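Local coordinates for CELL WALL surface anchor family protein (Streptococcus pneumoniae, PDB 3ZGH) that binds keratin 10 through a basic domain of the MSCRAMM type and so probably mediates adhesion of the pneumococcus to host cells, at residues T29-G34 with Y46-V51; T61-Y66 with G154-W159; T95-G100 with F170-Y175. All blocks are in the same frame, centred on the assembly; numbering follows the deposited sequence.

From the N terminus, contact 1 closes first: strand 28-38 turns back onto strand 43-53 as a hairpin, with 11 residues between its two segments. Strand 57-65 follows at once and pairs with the second hairpin strand, so that contact 2 opens beside contact 1 in the same large antiparallel sheet. It closes only 87 residues later, when strand 154-162 arrives. Contact 3 opens within that span at 95-100 and closes beyond it at 170-175, so contacts 2 and 3 cross, while contact 1 precedes both in series. Contact 3 belongs to a small sheet whose Phe170 and Phe172 pack on Val51, Leu49, Tyr62 and Trp159 of the large one.

Contact 1 of 3, residues T29-G34 with Y46-V51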
loop_
_atom_site.group_PDB
_atom_site.type_symbol
_atom_site.label_atom_id
_atom_site.label_comp_id
_atom_site.label_asym_id
_atom_site.label_seq_id
_atom_site.Cartn_x
_atom_site.Cartn_y
_atom_site.Cartn_z
ATOM N N THR A 29 6.127 -15.670 -2.251
ATOM C CA THR A 29 5.402 -14.409 -2.425
ATOM C C THR A 29 3.950 -14.626 -1.973
ATOM O O THR A 29 3.348 -15.668 -2.309
ATOM C CB THR A 29 5.414 -13.942 -3.917
ATOM O OG1 THR A 29 6.758 -13.640 -4.298
ATOM C CG2 THR A 29 4.548 -12.667 -4.142
ATOM N N LYS A 30 3.415 -13.698 -1.198
ATOM C CA LYS A 30 1.996 -13.729 -0.890
ATOM C C LYS A 30 1.360 -12.452 -1.377
ATOM O O LYS A 30 1.960 -11.368 -1.268
ATOM C CB LYS A 30 1.766 -13.898 0.613
ATOM C CG LYS A 30 2.092 -15.321 1.119
ATOM C CD LYS A 30 1.951 -15.407 2.641
ATOM C CE LYS A 30 1.778 -16.845 3.084
ATOM N NZ LYS A 30 1.670 -16.972 4.572
ATOM N N VAL A 31 0.159 -12.564 -1.921
ATOM C CA VAL A 31 -0.599 -11.380 -2.313
ATOM C C VAL A 31 -1.857 -11.296 -1.446
ATOM O O VAL A 31 -2.650 -12.271 -1.364
ATOM C CB VAL A 31 -0.987 -11.470 -3.793
ATOM C CG1 VAL A 31 -1.897 -10.281 -4.226
ATOM C CG2 VAL A 31 0.275 -11.584 -4.696
ATOM N N TYR A 32 -2.048 -10.148 -0.808
ATOM C CA TYR A 32 -3.217 -9.868 0.028
ATOM C C TYR A 32 -4.003 -8.780 -0.668
ATOM O O TYR A 32 -3.389 -7.900 -1.302
ATOM C CB TYR A 32 -2.792 -9.318 1.374
ATOM C CG TYR A 32 -1.911 -10.251 2.174
ATOM C CD1 TYR A 32 -2.466 -11.136 3.088
ATOM C CD2 TYR A 32 -0.536 -10.245 2.016
ATOM C CE1 TYR A 32 -1.676 -12.002 3.821
ATOM C CE2 TYR A 32 0.261 -11.107 2.750
ATOM C CZ TYR A 32 -0.318 -11.968 3.643
ATOM O OH TYR A 32 0.476 -12.821 4.344
ATOM N N THR A 33 -5.337 -8.810 -0.556
ATOM C CA THR A 33 -6.148 -7.705 -1.074
ATOM C C THR A 33 -7.214 -7.398 -0.023
ATOM O O THR A 33 -7.517 -8.245 0.850
ATOM C CB THR A 33 -6.872 -8.034 -2.394
ATOM O OG1 THR A 33 -7.834 -9.087 -2.179
ATOM C CG2 THR A 33 -5.898 -8.478 -3.504
ATOM N N GLY A 34 -7.774 -6.200 -0.094
ATOM C CA GLY A 34 -8.859 -5.858 0.797
ATOM C C GLY A 34 -9.607 -4.681 0.193
ATOM O O GLY A 34 -9.293 -4.188 -0.917
ATOM N N TYR A 46 -9.958 -0.338 -3.323
ATOM C CA TYR A 46 -9.270 -1.579 -3.027
ATOM C C TYR A 46 -7.800 -1.349 -2.740
ATOM O O TYR A 46 -7.228 -0.306 -3.148
ATOM C CB TYR A 46 -9.395 -2.543 -4.211
ATOM C CG TYR A 46 -10.829 -2.787 -4.625
ATOM C CD1 TYR A 46 -11.556 -3.819 -4.058
ATOM C CD2 TYR A 46 -11.475 -1.956 -5.572
ATOM C CE1 TYR A 46 -12.891 -4.068 -4.416
ATOM C CE2 TYR A 46 -12.826 -2.188 -5.931
ATOM C CZ TYR A 46 -13.511 -3.270 -5.349
ATOM O OH TYR A 46 -14.827 -3.536 -5.667
ATOM N N TYR A 47 -7.183 -2.310 -2.038
ATOM C CA TYR A 47 -5.723 -2.361 -2.014
ATOM C C TYR A 47 -5.235 -3.758 -2.349
ATOM O O TYR A 47 -5.978 -4.771 -2.256
ATOM C CB TYR A 47 -5.124 -1.923 -0.677
ATOM C CG TYR A 47 -5.270 -2.966 0.416
ATOM C CD1 TYR A 47 -4.314 -3.977 0.572
ATOM C CD2 TYR A 47 -6.381 -2.974 1.252
ATOM C CE1 TYR A 47 -4.474 -4.959 1.538
ATOM C CE2 TYR A 47 -6.534 -3.934 2.243
ATOM C CZ TYR A 47 -5.572 -4.930 2.369
ATOM O OH TYR A 47 -5.717 -5.895 3.335
ATOM N N LYS A 48 -3.977 -3.787 -2.782
ATOM C CA LYS A 48 -3.254 -5.019 -2.962
ATOM C C LYS A 48 -1.909 -4.827 -2.250
ATOM O O LYS A 48 -1.292 -3.758 -2.348
ATOM C CB LYS A 48 -3.057 -5.305 -4.437
ATOM C CG LYS A 48 -2.201 -6.552 -4.713
ATOM C CD LYS A 48 -1.954 -6.769 -6.232
ATOM C CE LYS A 48 -3.216 -7.238 -6.942
ATOM N NZ LYS A 48 -3.037 -7.485 -8.417
ATOM N N LEU A 49 -1.475 -5.854 -1.521
ATOM C CA LEU A 49 -0.157 -5.842 -0.921
ATOM C C LEU A 49 0.522 -7.153 -1.337
ATOM O O LEU A 49 0.035 -8.264 -0.998
ATOM C CB LEU A 49 -0.250 -5.747 0.600
ATOM C CG LEU A 49 1.125 -5.720 1.276
ATOM C CD1 LEU A 49 1.783 -4.347 1.142
ATOM C CD2 LEU A 49 1.006 -6.122 2.753
ATOM N N LYS A 50 1.605 -7.027 -2.099
ATOM C CA LYS A 50 2.392 -8.176 -2.488
ATOM C C LYS A 50 3.659 -8.177 -1.632
ATOM O O LYS A 50 4.324 -7.148 -1.527
ATOM C CB LYS A 50 2.739 -8.059 -3.969
ATOM C CG LYS A 50 3.641 -9.198 -4.509
ATOM C CD LYS A 50 3.897 -8.963 -6.014
ATOM C CE LYS A 50 4.991 -9.884 -6.556
ATOM N NZ LYS A 50 5.511 -9.446 -7.907
ATOM N N VAL A 51 3.975 -9.310 -1.000
ATOM C CA VAL A 51 5.166 -9.420 -0.175
ATOM C C VAL A 51 5.986 -10.665 -0.598
ATOM O O VAL A 51 5.479 -11.814 -0.596
ATOM C CB VAL A 51 4.775 -9.564 1.307
ATOM C CG1 VAL A 51 6.021 -9.508 2.211
ATOM C CG2 VAL A 51 3.747 -8.449 1.695
#
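Tyr47 holds its CG between its own backbone N and carbonyl carbon (chi1 75°), and the ring beyond it lies over the backbone of Gly34 in the facing strand. Gly34 N lies 3.4 Å above the ring plane, offset toward the rim, and Tyr47 CE2 comes to 3.3 Å from Gly34 CA. Glycine suits the place because the ring fills the position a CB would take. Across the strands, Lys50 sends its CG anti to the backbone N (chi1 177°) and its extended chain slants across Thr29, with Lys50 CG 3.6 Å from Thr29 CG2. Lys48 crosses Val31 in a similar way, its CG 3.8 Å from Val31 CG1.

Between these two sets of side chains runs the antiparallel pairing of a beta hairpin. Lys30 with Val51, Tyr32 with Leu49 and Gly34 with Tyr47 are the hydrogen-bonded pairs, each joined by two bonds. That from Tyr32 N to Leu49 O is short and nearly straight, 2.8 Å at 174°, whereas Gly34 N to Tyr47 O is longer at 3.2 Å, at the pair overlain by the ring.

The two faces differ in character. Tyr32, Tyr47, Leu49 and Val51 share one with the base of Lys30, and strand 193-195, Phe170 and Phe172 cover parts of it; Glu195 receives both Lys30 NZ, in a salt bridge, and Tyr32 OH. Thr33, Val31, Lys48 and Lys50 lie on the other, exposed face, where lysine suits because its methylenes pack on a neighbour while its charged end can stay in solvent. The hairpin is thus amphipathic, and Lys48 and Lys50 probably add to the domain's basic character.

Contact 2 of 3, residues T61-Y66 with G154-W159; sequences TYTVTY and GLTSSW
The interior of the large antiparallel sheet of this MSCRAMM domain is built here, where Tyr62 and Val64 of strand 57-65 pair with Ser157 and Leu155 of strand 154-162. Both are hydrogen-bonded pairs, and Tyr62 N reaches Ser157 O at 2.8 Å. On the Tyr62 face, Ser157 CB lies at the edge of the tyrosine ring, and Tyr62 CB sits 4.0 Å from Trp159 CZ3. A small serine suits the spot beside so large a ring, and its buried OG is satisfied by Asn111 and Asn88. Tyr62 OH is hydrogen-bonded to Asn88 O and to Tyr175 N, which ties this strand to the loop that follows strand 170-172.

On the opposite face the residues are mostly threonines, beta-branched and at ease in extended chain. Gly154 lies beside the Thr63 CG2 methyl, which takes the room a CB would need, and Thr61 CG2 meets Thr156 CG2 at 3.7 Å. Thr63 and Thr156, a non-hydrogen-bonded pair, each turn the hydroxyl anti to the carbonyl carbon (chi1 -62° in both), and the two side chains slant across one another. Thr156 OG1 has a second partner in Thr114 OG1, and its bond to Thr63 OG1 measures 2.8 Å.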
loop_
_atom_site.group_PDB
_atom_site.type_symbol
_atom_site.label_atom_id
_atom_site.label_comp_id
_atom_site.label_asym_id
_atom_site.label_seq_id
_atom_site.Cartn_x
_atom_site.Cartn_y
_atom_site.Cartn_z
ATOM N N THR A 61 5.048 -4.427 -2.110
ATOM C CA THR A 61 4.468 -3.595 -3.171
ATOM C C THR A 61 2.990 -3.388 -2.815
ATOM O O THR A 61 2.201 -4.345 -2.763
ATOM C CB THR A 61 4.588 -4.240 -4.573
ATOM O OG1 THR A 61 5.955 -4.565 -4.843
ATOM C CG2 THR A 61 4.101 -3.266 -5.688
ATOM N N TYR A 62 2.641 -2.134 -2.559
ATOM C CA TYR A 62 1.349 -1.745 -2.034
ATOM C C TYR A 62 0.635 -0.815 -2.998
ATOM O O TYR A 62 1.159 0.248 -3.309
ATOM C CB TYR A 62 1.619 -1.018 -0.716
ATOM C CG TYR A 62 0.475 -0.213 -0.144
ATOM C CD1 TYR A 62 -0.766 -0.779 0.073
ATOM C CD2 TYR A 62 0.672 1.117 0.243
ATOM C CE1 TYR A 62 -1.803 -0.027 0.631
ATOM C CE2 TYR A 62 -0.330 1.851 0.787
ATOM C CZ TYR A 62 -1.558 1.286 0.979
ATOM O OH TYR A 62 -2.524 2.067 1.544
ATOM N N THR A 63 -0.557 -1.189 -3.440
ATOM C CA THR A 63 -1.287 -0.443 -4.462
ATOM C C THR A 63 -2.681 -0.131 -3.943
ATOM O O THR A 63 -3.345 -1.017 -3.412
ATOM C CB THR A 63 -1.435 -1.248 -5.770
ATOM O OG1 THR A 63 -0.154 -1.520 -6.310
ATOM C CG2 THR A 63 -2.251 -0.478 -6.836
ATOM N N VAL A 64 -3.108 1.118 -4.088
ATOM C CA VAL A 64 -4.489 1.496 -3.818
ATOM C C VAL A 64 -5.122 1.859 -5.154
ATOM O O VAL A 64 -4.511 2.557 -5.955
ATOM C CB VAL A 64 -4.531 2.683 -2.843
ATOM C CG1 VAL A 64 -5.934 3.344 -2.808
ATOM C CG2 VAL A 64 -4.119 2.211 -1.456
ATOM N N THR A 65 -6.328 1.369 -5.416
ATOM C CA THR A 65 -6.940 1.529 -6.723
ATOM C C THR A 65 -8.452 1.337 -6.652
ATOM O O THR A 65 -8.959 0.671 -5.734
ATOM C CB THR A 65 -6.353 0.494 -7.722
ATOM O OG1 THR A 65 -7.030 0.593 -8.979
ATOM C CG2 THR A 65 -6.454 -0.949 -7.196
ATOM N N TYR A 66 -9.165 1.897 -7.635
ATOM C CA TYR A 66 -10.587 1.665 -7.753
ATOM C C TYR A 66 -10.911 0.443 -8.596
ATOM O O TYR A 66 -12.086 0.102 -8.756
ATOM C CB TYR A 66 -11.309 2.917 -8.296
ATOM C CG TYR A 66 -11.250 4.052 -7.302
ATOM C CD1 TYR A 66 -12.274 4.235 -6.356
ATOM C CD2 TYR A 66 -10.148 4.921 -7.270
ATOM C CE1 TYR A 66 -12.200 5.250 -5.434
ATOM C CE2 TYR A 66 -10.067 5.924 -6.356
ATOM C CZ TYR A 66 -11.091 6.093 -5.438
ATOM O OH TYR A 66 -11.008 7.136 -4.544
ATOM N N GLY A 154 -3.493 2.837 -10.513
ATOM C CA GLY A 154 -3.355 2.744 -9.068
ATOM C C GLY A 154 -2.201 3.576 -8.540
ATOM O O GLY A 154 -1.282 3.950 -9.262
ATOM N N LEU A 155 -2.253 3.860 -7.255
ATOM C CA LEU A 155 -1.191 4.576 -6.576
ATOM C C LEU A 155 -0.403 3.528 -5.792
ATOM O O LEU A 155 -0.954 2.866 -4.879
ATOM C CB LEU A 155 -1.805 5.602 -5.632
ATOM C CG LEU A 155 -0.835 6.448 -4.808
ATOM C CD1 LEU A 155 0.146 7.177 -5.696
ATOM C CD2 LEU A 155 -1.626 7.433 -3.957
ATOM N N THR A 156 0.875 3.377 -6.151
ATOM C CA THR A 156 1.678 2.232 -5.717
ATOM C C THR A 156 2.930 2.714 -4.993
ATOM O O THR A 156 3.576 3.706 -5.419
ATOM C CB THR A 156 2.060 1.353 -6.932
ATOM O OG1 THR A 156 0.868 0.817 -7.554
ATOM C CG2 THR A 156 2.997 0.192 -6.532
ATOM N N SER A 157 3.251 2.049 -3.874
ATOM C CA SER A 157 4.434 2.338 -3.096
ATOM C C SER A 157 5.164 1.010 -2.902
ATOM O O SER A 157 4.502 -0.052 -2.742
ATOM C CB SER A 157 4.035 2.922 -1.739
ATOM O OG SER A 157 3.398 4.211 -1.849
ATOM N N SER A 158 6.501 1.022 -2.936
ATOM C CA SER A 158 7.233 -0.229 -2.697
ATOM C C SER A 158 8.475 0.064 -1.892
ATOM O O SER A 158 9.036 1.176 -1.967
ATOM C CB SER A 158 7.632 -0.930 -4.002
ATOM O OG SER A 158 8.486 -0.067 -4.753
ATOM N N TRP A 159 8.908 -0.935 -1.113
ATOM C CA TRP A 159 10.096 -0.793 -0.256
ATOM C C TRP A 159 10.599 -2.201 0.055
ATOM O O TRP A 159 9.866 -3.190 -0.163
ATOM C CB TRP A 159 9.774 -0.028 1.031
ATOM C CG TRP A 159 8.758 -0.681 1.934
ATOM C CD1 TRP A 159 9.009 -1.491 3.040
ATOM C CD2 TRP A 159 7.342 -0.593 1.828
ATOM N NE1 TRP A 159 7.822 -1.930 3.589
ATOM C CE2 TRP A 159 6.784 -1.391 2.867
ATOM C CE3 TRP A 159 6.479 0.052 0.930
ATOM C CZ2 TRP A 159 5.416 -1.533 3.046
ATOM C CZ3 TRP A 159 5.102 -0.096 1.113
ATOM C CH2 TRP A 159 4.590 -0.881 2.168
#

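Contact 3 of 3, residues T95-G100 with F170-Y175; sequences TMLTLG and FTFTPY. With ACT (acetate ion), chain D.
A small antiparallel sheet packed against the large one contains this contact, in which Thr98 and Leu97 of strand 97-99 meet Thr171 and Phe172 of strand 170-172. Where the chain enters strand 97-99, Met96 and Leu97 both face Tyr136, the pattern of a classic beta bulge. Across the contact Met96 O accepts from Thr173 N at 2.9 Å, and Thr98 and Thr171 make a hydrogen-bonded pair through two backbone bonds.

The same two threonines also join through their side chains. Each sets its hydroxyl between its own N and carbonyl carbon (chi1 61° and 76°), and the hydroxyls meet at 2.6 Å, OG1 of Thr98 to OG1 of Thr171. Threonine suits a partly exposed pair of this kind, having a methyl for packing and a hydroxyl for its neighbour. An acetate, probably from the crystallisation liquor, lies beside them, its CH3 3.4 Å from Thr171 CG2, and it is hydrogen-bonded to Ser169 OG.

Met96 is bent at its second and third torsions, and its flexible thioether runs side by side with Phe172, CE lying 3.9 Å from CZ of that ring. Its SD lies 3.9 Å from Tyr175 CB, the two side chains crossing at about a right angle. Leu97 CD1 approaches the edge of the Phe172 ring at CD1, 4.3 Å away, while Leu99 CD2 touches Phe170 CB at 4.0 Å. Phe170 and Phe172 then meet Phe60 and Tyr62 of the large sheet edge-to-face. The chemistry is therefore divided: backbone bonds join the strands, the threonine hydroxyls add a link on one face, and aromatic and aliphatic groups on the other pack this sheet onto the hydrophobic core.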
loop_
_atom_site.group_PDB
_atom_site.type_symbol
_atom_site.label_atom_id
_atom_site.label_comp_id
_atom_site.label_asym_id
_atom_site.label_seq_id
_atom_site.Cartn_x
_atom_site.Cartn_y
_atom_site.Cartn_z
ATOM N N THR A 95 0.205 4.400 12.332
ATOM C CA THR A 95 1.254 3.465 11.960
ATOM C C THR A 95 0.805 2.642 10.765
ATOM O O THR A 95 -0.298 2.121 10.769
ATOM C CB THR A 95 1.563 2.545 13.124
ATOM O OG1 THR A 95 1.978 3.345 14.231
ATOM C CG2 THR A 95 2.680 1.553 12.741
ATOM N N MET A 96 1.642 2.529 9.735
ATOM C CA MET A 96 1.322 1.695 8.581
ATOM C C MET A 96 1.914 0.287 8.698
ATOM O O MET A 96 1.399 -0.646 8.100
ATOM C CB MET A 96 1.905 2.284 7.290
ATOM C CG MET A 96 1.514 3.707 6.981
ATOM S SD MET A 96 -0.064 3.902 6.148
ATOM C CE MET A 96 0.045 2.794 4.712
ATOM N N LEU A 97 3.042 0.165 9.386
ATOM C CA LEU A 97 3.850 -1.057 9.299
ATOM C C LEU A 97 4.537 -1.325 10.637
ATOM O O LEU A 97 5.159 -0.443 11.210
ATOM C CB LEU A 97 4.876 -0.908 8.184
ATOM C CG LEU A 97 5.828 -2.100 7.975
ATOM C CD1 LEU A 97 5.107 -3.255 7.310
ATOM C CD2 LEU A 97 6.998 -1.637 7.142
ATOM N N THR A 98 4.391 -2.534 11.157
ATOM C CA THR A 98 5.170 -2.925 12.335
ATOM C C THR A 98 5.978 -4.132 11.883
ATOM O O THR A 98 5.540 -4.880 10.990
ATOM C CB THR A 98 4.297 -3.293 13.538
ATOM O OG1 THR A 98 3.474 -4.412 13.192
ATOM C CG2 THR A 98 3.414 -2.126 13.946
ATOM N N LEU A 99 7.173 -4.293 12.448
ATOM C CA LEU A 99 8.130 -5.278 11.939
ATOM C C LEU A 99 8.630 -6.162 13.068
ATOM O O LEU A 99 8.877 -5.682 14.180
ATOM C CB LEU A 99 9.318 -4.560 11.303
ATOM C CG LEU A 99 9.002 -3.745 10.047
ATOM C CD1 LEU A 99 10.275 -3.099 9.542
ATOM C CD2 LEU A 99 8.375 -4.629 8.957
ATOM N N GLY A 100 8.756 -7.454 12.797
ATOM C CA GLY A 100 9.296 -8.362 13.786
ATOM C C GLY A 100 10.759 -8.087 14.120
ATOM O O GLY A 100 11.417 -7.257 13.491
ATOM N N PHE A 170 5.259 -9.373 10.518
ATOM C CA PHE A 170 4.983 -7.960 10.316
ATOM C C PHE A 170 3.467 -7.782 10.374
ATOM O O PHE A 170 2.705 -8.764 10.277
ATOM C CB PHE A 170 5.552 -7.476 8.959
ATOM C CG PHE A 170 4.864 -8.076 7.766
ATOM C CD1 PHE A 170 3.696 -7.507 7.252
ATOM C CD2 PHE A 170 5.375 -9.220 7.157
ATOM C CE1 PHE A 170 3.049 -8.097 6.168
ATOM C CE2 PHE A 170 4.730 -9.814 6.076
ATOM C CZ PHE A 170 3.573 -9.258 5.583
ATOM N N THR A 171 3.022 -6.552 10.554
ATOM C CA THR A 171 1.628 -6.241 10.279
ATOM C C THR A 171 1.616 -4.991 9.402
ATOM O O THR A 171 2.440 -4.100 9.581
ATOM C CB THR A 171 0.794 -5.963 11.545
ATOM O OG1 THR A 171 1.111 -4.667 12.026
ATOM C CG2 THR A 171 1.039 -7.001 12.633
ATOM N N PHE A 172 0.685 -4.932 8.458
ATOM C CA PHE A 172 0.548 -3.775 7.594
ATOM C C PHE A 172 -0.915 -3.302 7.644
ATOM O O PHE A 172 -1.840 -4.120 7.545
ATOM C CB PHE A 172 0.964 -4.128 6.162
ATOM C CG PHE A 172 0.737 -3.015 5.185
ATOM C CD1 PHE A 172 1.667 -1.989 5.063
ATOM C CD2 PHE A 172 -0.424 -2.969 4.421
ATOM C CE1 PHE A 172 1.458 -0.952 4.203
ATOM C CE2 PHE A 172 -0.628 -1.925 3.540
ATOM C CZ PHE A 172 0.311 -0.910 3.435
ATOM N N THR A 173 -1.105 -1.990 7.802
ATOM C CA THR A 173 -2.433 -1.391 7.874
ATOM C C THR A 173 -2.644 -0.464 6.670
ATOM O O THR A 173 -1.981 0.571 6.532
ATOM C CB THR A 173 -2.610 -0.588 9.176
ATOM O OG1 THR A 173 -2.345 -1.440 10.295
ATOM C CG2 THR A 173 -4.045 -0.027 9.291
ATOM N N PRO A 174 -3.546 -0.844 5.769
ATOM C CA PRO A 174 -3.779 -0.008 4.582
ATOM C C PRO A 174 -4.458 1.301 4.924
ATOM O O PRO A 174 -5.128 1.414 5.946
ATOM C CB PRO A 174 -4.692 -0.879 3.708
ATOM C CG PRO A 174 -5.402 -1.747 4.683
ATOM C CD PRO A 174 -4.381 -2.056 5.768
ATOM N N TYR A 175 -4.296 2.275 4.045
ATOM C CA TYR A 175 -4.813 3.596 4.277
ATOM C C TYR A 175 -5.123 4.241 2.929
ATOM O O TYR A 175 -4.360 4.121 1.980
ATOM C CB TYR A 175 -3.781 4.426 5.037
ATOM C CG TYR A 175 -4.217 5.862 5.292
ATOM C CD1 TYR A 175 -4.838 6.233 6.475
ATOM C CD2 TYR A 175 -4.009 6.837 4.335
ATOM C CE1 TYR A 175 -5.241 7.581 6.690
ATOM C CE2 TYR A 175 -4.398 8.154 4.534
ATOM C CZ TYR A 175 -5.011 8.525 5.703
ATOM O OH TYR A 175 -5.372 9.859 5.853
HETATM C C ACT D . 4.675 -8.185 14.350
HETATM O O ACT D . 5.470 -8.669 15.193
HETATM O OXT ACT D . 4.931 -7.016 13.968
HETATM C CH3 ACT D . 3.487 -8.966 13.841
#